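Local atomic coordinates of Rab5 protein, putative (Plasmodium falciparum, PDB entry 3CLV), a protein that belongs to the Rab branch of the Ras-like small G proteins and is seen here with guanosine-5'-diphosphate bound. Residues Cys45-Asn50 with Asn190-Phe195; Thr137-Leu142 with Gln170-Asp175; Gln141-Ile144 with Ile149-Leu152. All blocks are in the same frame, centred on the assembly; numbering follows the deposited sequence. Where two conformers were deposited one is given.

Contact 1 of 3, residues Cys45-Asn50 with Asn190-Phe195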
loop_
_atom_site.group_PDB
_atom_site.type_symbol
_atom_site.label_atom_id
_atom_site.label_comp_id
_atom_site.label_asym_id
_atom_site.label_seq_id
_atom_site.Cartn_x
_atom_site.Cartn_y
_atom_site.Cartn_z
ATOM N N CYS A 45 8.253 6.787 5.604
ATOM C CA CYS A 45 9.384 6.584 6.510
ATOM C C CYS A 45 9.171 5.307 7.310
ATOM O O CYS A 45 8.067 4.783 7.391
ATOM C CB CYS A 45 9.588 7.781 7.452
ATOM S SG CYS A 45 8.515 7.822 8.896
ATOM N N THR A 46 10.254 4.781 7.874
ATOM C CA THR A 46 10.149 3.594 8.728
ATOM C C THR A 46 10.625 3.896 10.155
ATOM O O THR A 46 11.335 4.873 10.395
ATOM C CB THR A 46 10.856 2.356 8.128
ATOM O OG1 THR A 46 12.269 2.595 8.036
ATOM C CG2 THR A 46 10.327 2.064 6.734
ATOM N N TYR A 47 10.193 3.076 11.103
ATOM C CA TYR A 47 10.586 3.249 12.481
ATOM C C TYR A 47 10.433 1.923 13.186
ATOM O O TYR A 47 9.450 1.200 12.971
ATOM C CB TYR A 47 9.740 4.328 13.164
ATOM C CG TYR A 47 10.187 4.614 14.575
ATOM C CD1 TYR A 47 11.389 5.296 14.814
ATOM C CD2 TYR A 47 9.431 4.188 15.669
ATOM C CE1 TYR A 47 11.815 5.563 16.093
ATOM C CE2 TYR A 47 9.849 4.453 16.969
ATOM C CZ TYR A 47 11.048 5.142 17.167
ATOM O OH TYR A 47 11.511 5.415 18.431
ATOM N N VAL A 48 11.417 1.595 14.019
ATOM C CA VAL A 48 11.411 0.322 14.716
ATOM C C VAL A 48 11.261 0.555 16.211
ATOM O O VAL A 48 11.954 1.384 16.794
ATOM C CB VAL A 48 12.700 -0.473 14.436
ATOM C CG1 VAL A 48 12.679 -1.801 15.187
ATOM C CG2 VAL A 48 12.877 -0.695 12.941
ATOM N N VAL A 49 10.337 -0.165 16.825
ATOM C CA VAL A 49 10.233 -0.212 18.273
ATOM C C VAL A 49 10.643 -1.621 18.672
ATOM O O VAL A 49 10.090 -2.601 18.167
ATOM C CB VAL A 49 8.782 0.036 18.787
ATOM C CG1 VAL A 49 8.705 -0.163 20.306
ATOM C CG2 VAL A 49 8.279 1.429 18.415
ATOM N N ASN A 50 11.622 -1.736 19.558
ATOM C CA ASN A 50 11.845 -3.028 20.204
ATOM C C ASN A 50 11.266 -2.977 21.612
ATOM O O ASN A 50 11.677 -2.149 22.431
ATOM C CB ASN A 50 13.324 -3.432 20.198
ATOM C CG ASN A 50 13.545 -4.841 20.745
ATOM O OD1 ASN A 50 13.607 -5.037 21.959
ATOM N ND2 ASN A 50 13.657 -5.824 19.849
ATOM N N ASN A 190 5.902 12.696 24.140
ATOM C CA ASN A 190 5.026 11.549 23.784
ATOM C C ASN A 190 5.063 11.120 22.312
ATOM O O ASN A 190 4.259 10.290 21.878
ATOM C CB ASN A 190 3.566 11.802 24.221
ATOM C CG ASN A 190 3.319 11.481 25.696
ATOM O OD1 ASN A 190 4.100 10.779 26.333
ATOM N ND2 ASN A 190 2.222 11.981 26.226
ATOM N N ILE A 191 6.005 11.674 21.554
ATOM C CA ILE A 191 6.142 11.327 20.134
ATOM C C ILE A 191 6.513 9.867 19.929
ATOM O O ILE A 191 5.810 9.160 19.197
ATOM C CB ILE A 191 7.112 12.286 19.386
ATOM C CG1 ILE A 191 6.593 13.729 19.463
ATOM C CG2 ILE A 191 7.357 11.825 17.919
ATOM C CD1 ILE A 191 5.239 13.999 18.743
ATOM N N LYS A 192 7.588 9.410 20.581
ATOM C CA LYS A 192 7.984 8.003 20.525
ATOM C C LYS A 192 6.885 7.128 21.115
ATOM O O LYS A 192 6.639 6.015 20.622
ATOM C CB LYS A 192 9.309 7.742 21.269
ATOM C CG LYS A 192 10.574 8.280 20.582
ATOM C CD LYS A 192 11.789 7.805 21.409
ATOM C CE LYS A 192 12.874 8.860 21.555
ATOM N NZ LYS A 192 14.039 8.541 20.660
ATOM N N ASN A 193 6.207 7.655 22.135
ATOM C CA ASN A 193 5.150 6.922 22.842
ATOM C C ASN A 193 3.955 6.588 21.931
ATOM O O ASN A 193 3.261 5.601 22.146
ATOM C CB ASN A 193 4.679 7.697 24.084
ATOM C CG ASN A 193 5.642 7.577 25.283
ATOM O OD1 ASN A 193 6.370 6.602 25.429
ATOM N ND2 ASN A 193 5.602 8.568 26.167
ATOM N N ILE A 194 3.725 7.399 20.896
ATOM C CA ILE A 194 2.700 7.024 19.903
ATOM C C ILE A 194 2.972 5.590 19.437
ATOM O O ILE A 194 2.089 4.742 19.401
ATOM C CB ILE A 194 2.731 7.945 18.646
ATOM C CG1 ILE A 194 2.336 9.384 18.989
ATOM C CG2 ILE A 194 1.846 7.355 17.523
ATOM C CD1 ILE A 194 2.640 10.412 17.846
ATOM N N PHE A 195 4.215 5.329 19.072
ATOM C CA PHE A 195 4.587 4.083 18.457
ATOM C C PHE A 195 4.812 2.998 19.497
ATOM O O PHE A 195 4.625 1.826 19.195
ATOM C CB PHE A 195 5.795 4.316 17.549
ATOM C CG PHE A 195 5.459 5.190 16.372
ATOM C CD1 PHE A 195 4.937 4.631 15.209
ATOM C CD2 PHE A 195 5.588 6.578 16.459
ATOM C CE1 PHE A 195 4.601 5.426 14.135
ATOM C CE2 PHE A 195 5.246 7.394 15.402
ATOM C CZ PHE A 195 4.745 6.821 14.228
#

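Contact 2 of 3, residues Thr137-Leu142 with Gln170-Asp175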
loop_
_atom_site.group_PDB
_atom_site.type_symbol
_atom_site.label_atom_id
_atom_site.label_comp_id
_atom_site.label_asym_id
_atom_site.label_seq_id
_atom_site.Cartn_x
_atom_site.Cartn_y
_atom_site.Cartn_z
ATOM N N THR A 137 -14.519 12.262 11.677
ATOM C CA THR A 137 -15.010 11.768 10.372
ATOM C C THR A 137 -14.086 10.664 9.844
ATOM O O THR A 137 -14.554 9.624 9.362
ATOM C CB THR A 137 -15.135 12.917 9.323
ATOM O OG1 THR A 137 -16.030 13.928 9.809
ATOM C CG2 THR A 137 -15.649 12.400 7.987
ATOM N N TRP A 138 -12.778 10.867 9.971
ATOM C CA TRP A 138 -11.835 9.851 9.502
ATOM C C TRP A 138 -11.870 8.564 10.320
ATOM O O TRP A 138 -11.770 7.468 9.751
ATOM C CB TRP A 138 -10.401 10.386 9.425
ATOM C CG TRP A 138 -10.164 11.211 8.197
ATOM C CD1 TRP A 138 -10.498 10.891 6.900
ATOM C CD2 TRP A 138 -9.519 12.479 8.146
ATOM N NE1 TRP A 138 -10.119 11.908 6.050
ATOM C CE2 TRP A 138 -9.519 12.896 6.786
ATOM C CE3 TRP A 138 -8.959 13.320 9.121
ATOM C CZ2 TRP A 138 -8.954 14.118 6.371
ATOM C CZ3 TRP A 138 -8.405 14.536 8.715
ATOM C CH2 TRP A 138 -8.409 14.924 7.344
ATOM N N VAL A 139 -12.008 8.701 11.635
ATOM C CA VAL A 139 -12.123 7.536 12.519
ATOM C C VAL A 139 -13.332 6.673 12.123
ATOM O O VAL A 139 -13.215 5.449 12.012
ATOM C CB VAL A 139 -12.200 7.945 14.006
ATOM C CG1 VAL A 139 -12.681 6.779 14.889
ATOM C CG2 VAL A 139 -10.836 8.516 14.509
ATOM N N ASN A 140 -14.473 7.322 11.892
ATOM C CA ASN A 140 -15.684 6.634 11.417
ATOM C C ASN A 140 -15.498 5.902 10.095
ATOM O O ASN A 140 -15.931 4.767 9.950
ATOM C CB ASN A 140 -16.884 7.603 11.388
ATOM C CG ASN A 140 -17.331 8.011 12.780
ATOM O OD1 ASN A 140 -17.208 7.243 13.732
ATOM N ND2 ASN A 140 -17.839 9.224 12.908
ATOM N N GLN A 141 -14.808 6.536 9.142
ATOM C CA GLN A 141 -14.488 5.897 7.870
ATOM C C GLN A 141 -13.580 4.696 8.066
ATOM O O GLN A 141 -13.776 3.645 7.450
ATOM C CB GLN A 141 -13.758 6.866 6.938
ATOM C CG GLN A 141 -14.600 7.875 6.233
ATOM C CD GLN A 141 -13.808 8.639 5.164
ATOM O OE1 GLN A 141 -12.578 8.731 5.218
ATOM N NE2 GLN A 141 -14.520 9.166 4.178
ATOM N N LEU A 142 -12.557 4.859 8.903
ATOM C CA LEU A 142 -11.608 3.766 9.134
ATOM C C LEU A 142 -12.248 2.553 9.819
ATOM O O LEU A 142 -11.999 1.399 9.421
ATOM C CB LEU A 142 -10.401 4.250 9.943
ATOM C CG LEU A 142 -9.370 5.148 9.259
ATOM C CD1 LEU A 142 -8.650 5.960 10.338
ATOM C CD2 LEU A 142 -8.373 4.312 8.468
ATOM N N GLN A 170 -10.892 12.427 25.178
ATOM C CA GLN A 170 -10.683 11.138 25.867
ATOM C C GLN A 170 -11.950 10.296 25.951
ATOM O O GLN A 170 -11.907 9.090 25.715
ATOM C CB GLN A 170 -10.136 11.362 27.269
ATOM C CG GLN A 170 -8.693 11.823 27.307
ATOM C CD GLN A 170 -8.203 12.039 28.723
ATOM O OE1 GLN A 170 -8.809 12.795 29.491
ATOM N NE2 GLN A 170 -7.105 11.374 29.084
ATOM N N LYS A 171 -13.084 10.925 26.263
ATOM C CA LYS A 171 -14.354 10.190 26.274
ATOM C C LYS A 171 -14.682 9.657 24.890
ATOM O O LYS A 171 -15.076 8.484 24.750
ATOM C CB LYS A 171 -15.506 11.047 26.808
ATOM C CG LYS A 171 -16.808 10.243 27.037
ATOM N N TYR A 172 -14.492 10.517 23.874
ATOM C CA TYR A 172 -14.707 10.150 22.483
ATOM C C TYR A 172 -13.900 8.899 22.122
ATOM O O TYR A 172 -14.437 7.983 21.501
ATOM C CB TYR A 172 -14.388 11.312 21.508
ATOM C CG TYR A 172 -14.405 10.863 20.059
ATOM C CD1 TYR A 172 -15.612 10.684 19.384
ATOM C CD2 TYR A 172 -13.214 10.566 19.376
ATOM C CE1 TYR A 172 -15.644 10.243 18.069
ATOM C CE2 TYR A 172 -13.239 10.123 18.027
ATOM C CZ TYR A 172 -14.453 9.957 17.394
ATOM O OH TYR A 172 -14.528 9.516 16.088
ATOM N N ALA A 173 -12.623 8.886 22.507
ATOM C CA ALA A 173 -11.723 7.782 22.158
ATOM C C ALA A 173 -12.139 6.468 22.830
ATOM O O ALA A 173 -12.092 5.409 22.207
ATOM C CB ALA A 173 -10.277 8.131 22.468
ATOM N N GLN A 174 -12.561 6.560 24.092
ATOM C CA GLN A 174 -13.108 5.409 24.829
ATOM C C GLN A 174 -14.363 4.849 24.160
ATOM O O GLN A 174 -14.500 3.636 23.963
ATOM C CB GLN A 174 -13.447 5.824 26.260
ATOM C CG GLN A 174 -12.238 6.242 27.092
ATOM C CD GLN A 174 -12.620 6.781 28.466
ATOM O OE1 GLN A 174 -11.868 7.544 29.072
ATOM N NE2 GLN A 174 -13.787 6.381 28.963
ATOM N N ASP A 175 -15.265 5.746 23.774
ATOM C CA ASP A 175 -16.518 5.360 23.166
ATOM C C ASP A 175 -16.288 4.663 21.847
ATOM O O ASP A 175 -17.082 3.808 21.431
ATOM C CB ASP A 175 -17.398 6.590 22.955
ATOM C CG ASP A 175 -18.038 7.082 24.242
ATOM O OD1 ASP A 175 -17.642 6.631 25.342
ATOM O OD2 ASP A 175 -18.938 7.943 24.137
#

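Contact 3 of 3, residues Gln141-Ile144 with Ile149-Leu152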
loop_
_atom_site.group_PDB
_atom_site.type_symbol
_atom_site.label_atom_id
_atom_site.label_comp_id
_atom_site.label_asym_id
_atom_site.label_seq_id
_atom_site.Cartn_x
_atom_site.Cartn_y
_atom_site.Cartn_z
ATOM N N GLN A 141 -14.808 6.536 9.142
ATOM C CA GLN A 141 -14.488 5.897 7.870
ATOM C C GLN A 141 -13.580 4.696 8.066
ATOM O O GLN A 141 -13.776 3.645 7.450
ATOM C CB GLN A 141 -13.758 6.866 6.938
ATOM C CG GLN A 141 -14.600 7.875 6.233
ATOM C CD GLN A 141 -13.808 8.639 5.164
ATOM O OE1 GLN A 141 -12.578 8.731 5.218
ATOM N NE2 GLN A 141 -14.520 9.166 4.178
ATOM N N LEU A 142 -12.557 4.859 8.903
ATOM C CA LEU A 142 -11.608 3.766 9.134
ATOM C C LEU A 142 -12.248 2.553 9.819
ATOM O O LEU A 142 -11.999 1.399 9.421
ATOM C CB LEU A 142 -10.401 4.250 9.943
ATOM C CG LEU A 142 -9.370 5.148 9.259
ATOM C CD1 LEU A 142 -8.650 5.960 10.338
ATOM C CD2 LEU A 142 -8.373 4.312 8.468
ATOM N N LYS A 143 -13.076 2.804 10.830
ATOM C CA LYS A 143 -13.792 1.719 11.533
ATOM C C LYS A 143 -14.644 0.866 10.600
ATOM O O LYS A 143 -14.764 -0.332 10.798
ATOM C CB LYS A 143 -14.642 2.259 12.690
ATOM C CG LYS A 143 -13.797 2.932 13.756
ATOM C CD LYS A 143 -14.619 3.489 14.893
ATOM C CE LYS A 143 -14.382 2.699 16.150
ATOM N NZ LYS A 143 -14.930 1.308 16.115
ATOM N N ILE A 144 -15.205 1.477 9.571
ATOM C CA ILE A 144 -15.940 0.734 8.544
ATOM C C ILE A 144 -15.050 0.033 7.527
ATOM O O ILE A 144 -15.314 -1.118 7.131
ATOM C CB ILE A 144 -16.979 1.643 7.846
ATOM C CG1 ILE A 144 -18.217 1.738 8.745
ATOM C CG2 ILE A 144 -17.387 1.080 6.478
ATOM C CD1 ILE A 144 -19.015 2.993 8.590
ATOM N N ILE A 149 -5.782 -0.863 14.106
ATOM C CA ILE A 149 -5.421 -0.315 15.415
ATOM C C ILE A 149 -5.308 1.197 15.234
ATOM O O ILE A 149 -4.416 1.684 14.524
ATOM C CB ILE A 149 -4.100 -0.924 15.964
ATOM C CG1 ILE A 149 -4.240 -2.441 16.115
ATOM C CG2 ILE A 149 -3.751 -0.278 17.311
ATOM C CD1 ILE A 149 -2.895 -3.186 16.280
ATOM N N ILE A 150 -6.230 1.933 15.855
ATOM C CA ILE A 150 -6.328 3.388 15.672
ATOM C C ILE A 150 -5.867 4.106 16.937
ATOM O O ILE A 150 -6.327 3.798 18.045
ATOM C CB ILE A 150 -7.758 3.846 15.318
ATOM C CG1 ILE A 150 -8.255 3.156 14.037
ATOM C CG2 ILE A 150 -7.822 5.376 15.186
ATOM C CD1 ILE A 150 -9.775 3.227 13.890
ATOM N N ILE A 151 -4.949 5.049 16.746
ATOM C CA ILE A 151 -4.527 5.962 17.794
ATOM C C ILE A 151 -4.875 7.406 17.407
ATOM O O ILE A 151 -4.496 7.897 16.324
ATOM C CB ILE A 151 -3.046 5.758 18.204
ATOM C CG1 ILE A 151 -2.674 6.645 19.404
ATOM C CG2 ILE A 151 -2.064 5.925 16.993
ATOM C CD1 ILE A 151 -1.511 6.015 20.232
ATOM N N LEU A 152 -5.639 8.053 18.283
ATOM C CA LEU A 152 -6.036 9.432 18.074
ATOM C C LEU A 152 -4.985 10.272 18.774
ATOM O O LEU A 152 -4.679 10.042 19.949
ATOM C CB LEU A 152 -7.440 9.682 18.628
ATOM C CG LEU A 152 -7.973 11.110 18.576
ATOM C CD1 LEU A 152 -8.205 11.531 17.110
ATOM C CD2 LEU A 152 -9.286 11.199 19.371
#

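Contact 1 of 3, residues Cys45-Asn50 with Asn190-Phe195
The rings of Tyr-47 and Phe-195 meet obliquely, neither stacked nor edge-to-face: their centroids lie 5.7 Å apart and the planes are inclined at 59°. Ile-194 lays its CG2 over one face of the Phe-195 ring, toward the rim, while Phe-95 of the neighbouring strand makes an edge-to-face pair with the same ring. Across the contact, CD2 of Tyr-47 comes to 4.1 Å from CB of Phe-195, and CE2 reaches that methylene at the same range. The tyrosine ring gets there because CG stands anti to the backbone N (chi1 -176°), which carries the ring out from the strand toward the helix. Its hydroxyl ends beside the aliphatic part of Lys-192, with OH 3.7 Å from CG; the two side chains cross at about a right angle, and the lysine chain bends at its third and fourth torsions. Two residues along the strand, Val-49 also faces the helix and sets its CG2 3.9 Å from CB of Phe-195, close to that residue's carbonyl oxygen as well. The methylene of Phe-195 is thus flanked by both a ring and a methyl branch. No hydrogen bond joins the segments. Within 190-195, Asn-193 ND2 donates to Asn-190 OD1 at 2.7 Å. Leu-27 of helix 20-29 touches both aromatic side chains. The axes of strand 45-50 and helix 191-195 run at 76° to each other. The contact packs the C-terminal helix on the outermost strand of this chain's central sheet, within the alpha/beta fold of Ras-like G proteins.

Contact 2 of 3, residues Thr137-Leu142 with Gln170-Asp175
Tyr-172 reaches from helix 166-175 to Val-139 on helix 129-145, and nearly all of the contact is made by the far end of its side chain. At the start, CB leaves the backbone in the direction of the other helix, with CG anti to the backbone N (chi1 171°), and the ring carries that line onward. On one flank, Tyr-172 CD2 packs against Leu-152 CD2, in the strand that lies between the two helices along the chain. Farther out, CZ comes within 4.4 Å of CG1 of Val-139, a methyl that sits obliquely to the ring. The tip does the rest: OH lies 3.5 Å from CB of Val-139 and equally near its CG1, while CG2 is more distant at 4.1 Å. The hydroxyl oxygen therefore rests against the branch point of the valine and leans to the CG1 side. Val-139 comes to meet it from the opposite direction, so the two side chains together bridge a gap that leaves the nearest CA atoms, those of Val-139 and Ala-173, 9.7 Å apart. At the solvent-exposed margin, the end of Asn-140 swings closer to the tyrosine, but OD1 stays 4.2 Å from OH and no hydrogen bond forms across the contact. Leu-178, in the loop after the second helix, touches both Val-139 and Tyr-172. The backbone oxygen of Tyr-172 accepts a bond from Asn-176 ND2. Two successive helices on the same face of the sheet are packed together through a tyrosine, as part of the layered alpha/beta architecture of the P-loop G domain.

Contact 3 of 3, residues Gln141-Ile144 with Ile149-Leu152
Helix segment 141-144 stands beside strand segment 149-152 with Leu-142 and Ile-150 the nearest pair, their CA atoms 8.4 Å apart, and no hydrogen bond links the two backbones. Side chains fill the separation, and a single methyl group does the touching on the strand side. Ile-150 points from the strand to the helix, and CG1 lies anti to its own carbonyl carbon (chi1 -58°) with CD1 extended beyond it (chi2 162°), which places that methyl between two helix residues. One is Leu-142, whose CB lies 4.1 Å from CD1; the other is Lys-143, with CG 4.0 Å from the same CD1. The methyl thus sits where two consecutive side chains leave the helix. Lys-143 crosses the isoleucine at about a right angle, presents its aliphatic part, and lies on the exposed side of an otherwise buried apolar contact. Leu-142 also touches Ala-120 and Val-122 of strand 119-125. Leu-178 is a further neighbour of Ile-150, and Asn-176 touches Lys-143. The backbone of Ile-150 pairs with Leu-179 at the start of strand 179-183, whereas Ile-151 pairs on the other side with strand 119-125. The contact therefore lies inside the beta-alpha-beta unit of strand 119-125, helix 129-145 and strand 149-155, with helix 191-206 packed on Ile-149 and Ile-151 across the sheet.

In the fold
From the N terminus, the chain first enters contact 1 at strand 43-50 and completes it only at helix 191-206, closing a loop of 139 residues that holds contacts 2 and 3. Both of those begin on helix 129-145 and share Gln-141 and Leu-142. Contact 3 closes first, after a short turn, on strand 149-155; contact 2 closes later, on helix 166-175. Their centres are about 7 Å apart, on the same side of the chain's centre. Contact 1 lies on the opposite side, yet reaches contact 3 through Ile-194 and Ile-151. Together they tie helices to the central sheet and, in contact 2, helix to helix.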